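Local structure of pseudoalteromonas arctica PAMC 21717 (Pseudoalteromonas arctica, 5YL7) at residues 230-235 / 276-281; 37-42 / 125-130. The protein is a cold-active serine protease of the subtilase family from a psychrophilic bacterium, hydrolysing peptide bonds and studied as a laundry detergent enzyme. All coordinates share one frame; numbering follows the deposited sequence.

Interaction 1 (230-235 / 276-281); sequences RAYYSN and YSQGTS
Y232 and Y233 reach from the middle of a type I turn, A231 to S234, to Q278 and G279 just ahead of helix 280-297. In Y233 the bond from CA to CB already points at the other segment, whereas Y232 gets there with its hydroxyl end. Y233 brings its CD2 edge over the centre of the Y232 ring, 3.9 Å above its plane, and Y232 CE1 lies at the edge of the Y233 ring, in its plane. Q278, extended beyond CG, runs to the hydroxyl of Y232 and alongside the Y233 ring, its OE1 3.4 Å from Y233 CE2; its amide plane stands 62° from the Y232 ring and 67° from the Y233 ring. It crosses Y232 at about a right angle, and NE2 donates to the Y232 OH at 3.0 Å, with the hydroxyl exactly in the amide plane and the N-H well aligned (163°). The Y232 OH is also bonded to the backbone O of Q249, whose N in turn serves Q278 OE1.

Farther along, the Y233 ring passes close to the backbone, with CE1 3.5 Å from G279 CA. Glycine suits this N-cap position because its backbone angles would jam a side chain against the preceding carbonyl oxygen. The Y233 hydroxyl is bonded to G247 O and S223 OG. T280 sets its methyl CG2 3.6 Å from S234 OG, while its hydroxyl turns to N202. R230 NH1 bonds to S234 O at 2.9 Å, tying the last residue of the turn to the one just before the turn.

G279, T280 and S281 fit the Gly-Thr-Ser segment of subtilases, S281 probably being the nucleophile. Each tyrosine hydroxyl and both ends of the Q278 amide have polar partners, so the chain leading into helix 280-297, just before S281, is held by directional bonds as well as ring contacts.

Interaction 2 (37-42 / 125-130); sequences VAVLDT and AKVVPV
Strands 37-41 and 126-130 run parallel, their axes 4.5 Å apart at the closest and turned by 30°, and V37, A38, V39 and L40 pair with V127, V128, P129 and V130. The ladder uses the odd-numbered residues of the first strand: V37 N bonds to K126 O, V37 O accepts from V128 N, V39 N bonds to V128 O, V39 O accepts from V130 N at 2.9 Å, and D41 N ends it on V130 O. P129, which lacks an N-H, sits where this ladder asks for none. A38 and L40 turn their polar backbone atoms to strand 167-170 on the other side.

This pair belongs to the parallel, helix-flanked sheet of the subtilisin fold, with 36-41 lying between 126-131 and 167-170. On the face with helix 140-150, L40 and V130 lie side by side and point the same way, L40 CD1 resting 3.8 Å from V130 CB. A38 CB reaches V130 CG2 at 4.3 Å, and its small methyl suits the close fit against A150; W149 packs on V128 and V130. The other face meets helix 100-109. Here V39 CG2, anti to its carbonyl carbon, points back along the strand to V127 CG1, 3.7 Å away, and V37 and V39 rest on V108 and V104. Branched valines suit both the extended backbone and this apolar filling. At the C-terminal end of the ladder, D41 OD1 receives T42 N at 2.8 Å through its anti lone pair and also bonds H100 ND1, consistent with the Asp-His pair of a catalytic triad.

How the interactions relate
After helices 12-15 and 23-27 the chain lays down strand 36-41, the first of the sheet, and interaction 2 closes a long excursion when 125-130 returns beside it; helix 100-109 lies within that loop. The chain then builds strands 167-170, 195-199 and 219-224. Interaction 1 opens in the loop after the last of these and closes about 40 residues later, after strands 242-245 and 258-263, where strand 272-277 runs out into helix 280-297. The two closures are in series, neither nested nor crossing. Interaction 2 joins two neighbouring strands of the sheet, whereas interaction 1 ties an inter-strand loop to a helix start. Their centres are 21 Å apart, yet D41 and S281 probably belong to one triad with H100.

Interaction 1 (230-235 / 276-281)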
loop_
_atom_site.group_PDB
_atom_site.type_symbol
_atom_site.label_atom_id
_atom_site.label_comp_id
_atom_site.label_asym_id
_atom_site.label_seq_id
_atom_site.Cartn_x
_atom_site.Cartn_y
_atom_site.Cartn_z
ATOM N N ARG A 230 -13.462 13.423 2.320
ATOM C CA ARG A 230 -13.290 12.400 1.306
ATOM C C ARG A 230 -12.599 12.913 0.097
ATOM O O ARG A 230 -12.974 13.956 -0.494
ATOM C CB ARG A 230 -14.674 11.795 0.883
ATOM C CG ARG A 230 -14.506 10.543 0.045
ATOM C CD ARG A 230 -15.819 9.827 -0.163
ATOM N NE ARG A 230 -16.831 10.623 -0.850
ATOM C CZ ARG A 230 -16.958 10.796 -2.138
ATOM N NH1 ARG A 230 -16.208 10.235 -3.029
ATOM N NH2 ARG A 230 -18.020 11.566 -2.563
ATOM N N ALA A 231 -11.560 12.269 -0.399
ATOM C CA ALA A 231 -10.969 12.648 -1.677
ATOM C C ALA A 231 -11.968 12.428 -2.759
ATOM O O ALA A 231 -12.712 11.455 -2.745
ATOM C CB ALA A 231 -9.690 11.799 -1.909
ATOM N N TYR A 232 -12.016 13.346 -3.741
ATOM C CA TYR A 232 -13.120 13.342 -4.706
ATOM C C TYR A 232 -13.308 12.032 -5.398
ATOM O O TYR A 232 -14.459 11.680 -5.767
ATOM C CB TYR A 232 -12.927 14.459 -5.739
ATOM C CG TYR A 232 -11.644 14.418 -6.515
ATOM C CD1 TYR A 232 -11.514 13.722 -7.697
ATOM C CD2 TYR A 232 -10.487 15.105 -6.068
ATOM C CE1 TYR A 232 -10.361 13.730 -8.432
ATOM C CE2 TYR A 232 -9.347 15.145 -6.770
ATOM C CZ TYR A 232 -9.250 14.462 -7.964
ATOM O OH TYR A 232 -8.101 14.477 -8.774
ATOM N N TYR A 233 -12.273 11.263 -5.672
ATOM C CA TYR A 233 -12.336 10.020 -6.406
ATOM C C TYR A 233 -12.636 8.802 -5.495
ATOM O O TYR A 233 -12.811 7.727 -6.055
ATOM C CB TYR A 233 -10.997 9.773 -7.142
ATOM C CG TYR A 233 -9.828 9.793 -6.180
ATOM C CD1 TYR A 233 -9.592 8.726 -5.327
ATOM C CD2 TYR A 233 -9.001 10.912 -6.007
ATOM C CE1 TYR A 233 -8.616 8.788 -4.348
ATOM C CE2 TYR A 233 -8.041 10.974 -5.065
ATOM C CZ TYR A 233 -7.866 9.956 -4.179
ATOM O OH TYR A 233 -6.906 9.976 -3.186
ATOM N N SER A 234 -12.572 8.968 -4.184
ATOM C CA SER A 234 -12.561 7.747 -3.373
ATOM C C SER A 234 -13.882 7.044 -3.429
ATOM O O SER A 234 -14.959 7.634 -3.272
ATOM C CB SER A 234 -12.313 8.163 -1.958
ATOM O OG SER A 234 -12.136 6.935 -1.147
ATOM N N ASN A 235 -13.840 5.729 -3.539
ATOM C CA ASN A 235 -15.011 4.909 -3.251
ATOM C C ASN A 235 -15.389 5.020 -1.811
ATOM O O ASN A 235 -14.592 5.462 -0.946
ATOM C CB ASN A 235 -14.781 3.480 -3.702
ATOM C CG ASN A 235 -14.710 3.285 -5.185
ATOM O OD1 ASN A 235 -15.149 4.130 -5.972
ATOM N ND2 ASN A 235 -14.131 2.160 -5.619
ATOM N N TYR A 276 4.688 13.219 -6.073
ATOM C CA TYR A 276 3.377 13.273 -5.453
ATOM C C TYR A 276 2.363 12.560 -6.290
ATOM O O TYR A 276 2.215 12.840 -7.452
ATOM C CB TYR A 276 2.891 14.748 -5.257
ATOM C CG TYR A 276 3.717 15.623 -4.415
ATOM C CD1 TYR A 276 3.568 15.718 -3.032
ATOM C CD2 TYR A 276 4.663 16.463 -5.011
ATOM C CE1 TYR A 276 4.345 16.593 -2.265
ATOM C CE2 TYR A 276 5.429 17.338 -4.231
ATOM C CZ TYR A 276 5.236 17.392 -2.933
ATOM O OH TYR A 276 5.988 18.253 -2.092
ATOM N N SER A 277 1.651 11.593 -5.664
ATOM C CA SER A 277 0.645 10.795 -6.341
ATOM C C SER A 277 -0.630 10.850 -5.539
ATOM O O SER A 277 -0.651 11.345 -4.414
ATOM C CB SER A 277 1.087 9.365 -6.507
ATOM O OG SER A 277 2.128 9.250 -7.516
ATOM N N GLN A 278 -1.689 10.317 -6.051
ATOM C CA GLN A 278 -2.970 10.248 -5.320
ATOM C C GLN A 278 -3.708 8.953 -5.581
ATOM O O GLN A 278 -3.550 8.353 -6.625
ATOM C CB GLN A 278 -3.906 11.388 -5.658
ATOM C CG GLN A 278 -4.428 11.413 -7.051
ATOM C CD GLN A 278 -5.510 12.433 -7.338
ATOM O OE1 GLN A 278 -5.908 13.184 -6.487
ATOM N NE2 GLN A 278 -6.006 12.398 -8.538
ATOM N N GLY A 279 -4.549 8.595 -4.586
ATOM C CA GLY A 279 -5.448 7.461 -4.769
ATOM C C GLY A 279 -5.680 6.819 -3.488
ATOM O O GLY A 279 -5.000 6.957 -2.462
ATOM N N THR A 280 -6.703 5.922 -3.486
ATOM C CA THR A 280 -6.836 4.937 -2.396
ATOM C C THR A 280 -5.561 4.065 -2.337
ATOM O O THR A 280 -5.253 3.590 -1.223
ATOM C CB THR A 280 -8.097 4.113 -2.450
ATOM O OG1 THR A 280 -8.145 3.402 -3.657
ATOM C CG2 THR A 280 -9.334 4.937 -2.217
ATOM N N SER A 281 -4.803 3.972 -3.398
ATOM C CA SER A 281 -3.534 3.265 -3.394
ATOM C C SER A 281 -2.490 3.908 -2.473
ATOM O O SER A 281 -1.579 3.233 -2.086
ATOM C CB SER A 281 -2.894 3.326 -4.780
ATOM O OG SER A 281 -3.433 2.394 -5.685
#

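Interaction 2 (37-42 / 125-130)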
loop_
_atom_site.group_PDB
_atom_site.type_symbol
_atom_site.label_atom_id
_atom_site.label_comp_id
_atom_site.label_asym_id
_atom_site.label_seq_id
_atom_site.Cartn_x
_atom_site.Cartn_y
_atom_site.Cartn_z
ATOM N N VAL A 37 6.193 -6.214 6.016
ATOM C CA VAL A 37 5.052 -5.833 5.186
ATOM C C VAL A 37 5.275 -6.275 3.799
ATOM O O VAL A 37 6.255 -5.869 3.165
ATOM C CB VAL A 37 4.763 -4.291 5.264
ATOM C CG1 VAL A 37 3.535 -3.938 4.428
ATOM C CG2 VAL A 37 4.635 -3.802 6.699
ATOM N N ALA A 38 4.368 -7.084 3.229
ATOM C CA ALA A 38 4.429 -7.451 1.803
ATOM C C ALA A 38 3.634 -6.430 1.008
ATOM O O ALA A 38 2.472 -6.168 1.326
ATOM C CB ALA A 38 3.958 -8.874 1.623
ATOM N N VAL A 39 4.238 -5.893 -0.025
ATOM C CA VAL A 39 3.604 -4.904 -0.916
ATOM C C VAL A 39 3.358 -5.593 -2.232
ATOM O O VAL A 39 4.322 -5.942 -2.949
ATOM C CB VAL A 39 4.459 -3.655 -1.061
ATOM C CG1 VAL A 39 3.953 -2.782 -2.152
ATOM C CG2 VAL A 39 4.547 -2.933 0.247
ATOM N N LEU A 40 2.087 -5.883 -2.542
ATOM C CA LEU A 40 1.687 -6.611 -3.753
ATOM C C LEU A 40 1.348 -5.595 -4.790
ATOM O O LEU A 40 0.327 -4.906 -4.642
ATOM C CB LEU A 40 0.497 -7.532 -3.448
ATOM C CG LEU A 40 0.835 -8.899 -2.871
ATOM C CD1 LEU A 40 1.540 -8.787 -1.529
ATOM C CD2 LEU A 40 -0.447 -9.711 -2.685
ATOM N N ASP A 41 2.190 -5.403 -5.802
ATOM C CA ASP A 41 2.116 -4.208 -6.625
ATOM C C ASP A 41 2.877 -4.441 -7.892
ATOM O O ASP A 41 3.079 -5.604 -8.359
ATOM C CB ASP A 41 2.554 -2.986 -5.766
ATOM C CG ASP A 41 1.872 -1.765 -6.116
ATOM O OD1 ASP A 41 2.034 -1.266 -7.248
ATOM O OD2 ASP A 41 1.192 -1.155 -5.272
ATOM N N THR A 42 3.385 -3.342 -8.489
ATOM C CA THR A 42 4.085 -3.400 -9.767
ATOM C C THR A 42 5.554 -3.826 -9.646
ATOM O O THR A 42 6.233 -3.902 -10.670
ATOM C CB THR A 42 3.980 -2.051 -10.532
ATOM O OG1 THR A 42 4.761 -1.064 -9.776
ATOM C CG2 THR A 42 2.583 -1.565 -10.665
ATOM N N ALA A 125 10.304 -1.139 9.820
ATOM C CA ALA A 125 9.852 -2.395 9.247
ATOM C C ALA A 125 10.685 -2.689 8.038
ATOM O O ALA A 125 11.467 -1.884 7.548
ATOM C CB ALA A 125 8.372 -2.320 8.916
ATOM N N LYS A 126 10.435 -3.839 7.415
ATOM C CA LYS A 126 10.993 -4.203 6.145
ATOM C C LYS A 126 9.889 -4.603 5.174
ATOM O O LYS A 126 8.811 -5.127 5.640
ATOM C CB LYS A 126 11.946 -5.381 6.253
ATOM C CG LYS A 126 13.097 -5.123 7.144
ATOM C CD LYS A 126 14.076 -4.174 6.530
ATOM C CE LYS A 126 15.535 -4.420 7.074
ATOM N NZ LYS A 126 15.626 -3.984 8.452
ATOM N N VAL A 127 10.096 -4.333 3.900
ATOM C CA VAL A 127 9.116 -4.620 2.848
ATOM C C VAL A 127 9.576 -5.796 2.008
ATOM O O VAL A 127 10.723 -5.813 1.523
ATOM C CB VAL A 127 8.874 -3.432 1.981
ATOM C CG1 VAL A 127 8.135 -3.757 0.662
ATOM C CG2 VAL A 127 8.106 -2.371 2.728
ATOM N N VAL A 128 8.653 -6.740 1.824
ATOM C CA VAL A 128 8.838 -7.827 0.821
ATOM C C VAL A 128 8.067 -7.408 -0.392
ATOM O O VAL A 128 6.815 -7.304 -0.366
ATOM C CB VAL A 128 8.346 -9.173 1.342
ATOM C CG1 VAL A 128 8.286 -10.239 0.299
ATOM C CG2 VAL A 128 9.199 -9.612 2.501
ATOM N N PRO A 129 8.700 -7.139 -1.504
ATOM C CA PRO A 129 8.034 -6.791 -2.715
ATOM C C PRO A 129 7.512 -7.999 -3.435
ATOM O O PRO A 129 8.264 -8.931 -3.685
ATOM C CB PRO A 129 9.116 -6.095 -3.546
ATOM C CG PRO A 129 10.386 -6.779 -3.098
ATOM C CD PRO A 129 10.182 -7.124 -1.650
ATOM N N VAL A 130 6.213 -8.057 -3.688
ATOM C CA VAL A 130 5.575 -9.155 -4.411
ATOM C C VAL A 130 5.015 -8.581 -5.643
ATOM O O VAL A 130 4.025 -7.826 -5.625
ATOM C CB VAL A 130 4.546 -9.880 -3.526
ATOM C CG1 VAL A 130 4.004 -11.101 -4.262
ATOM C CG2 VAL A 130 5.149 -10.285 -2.218
#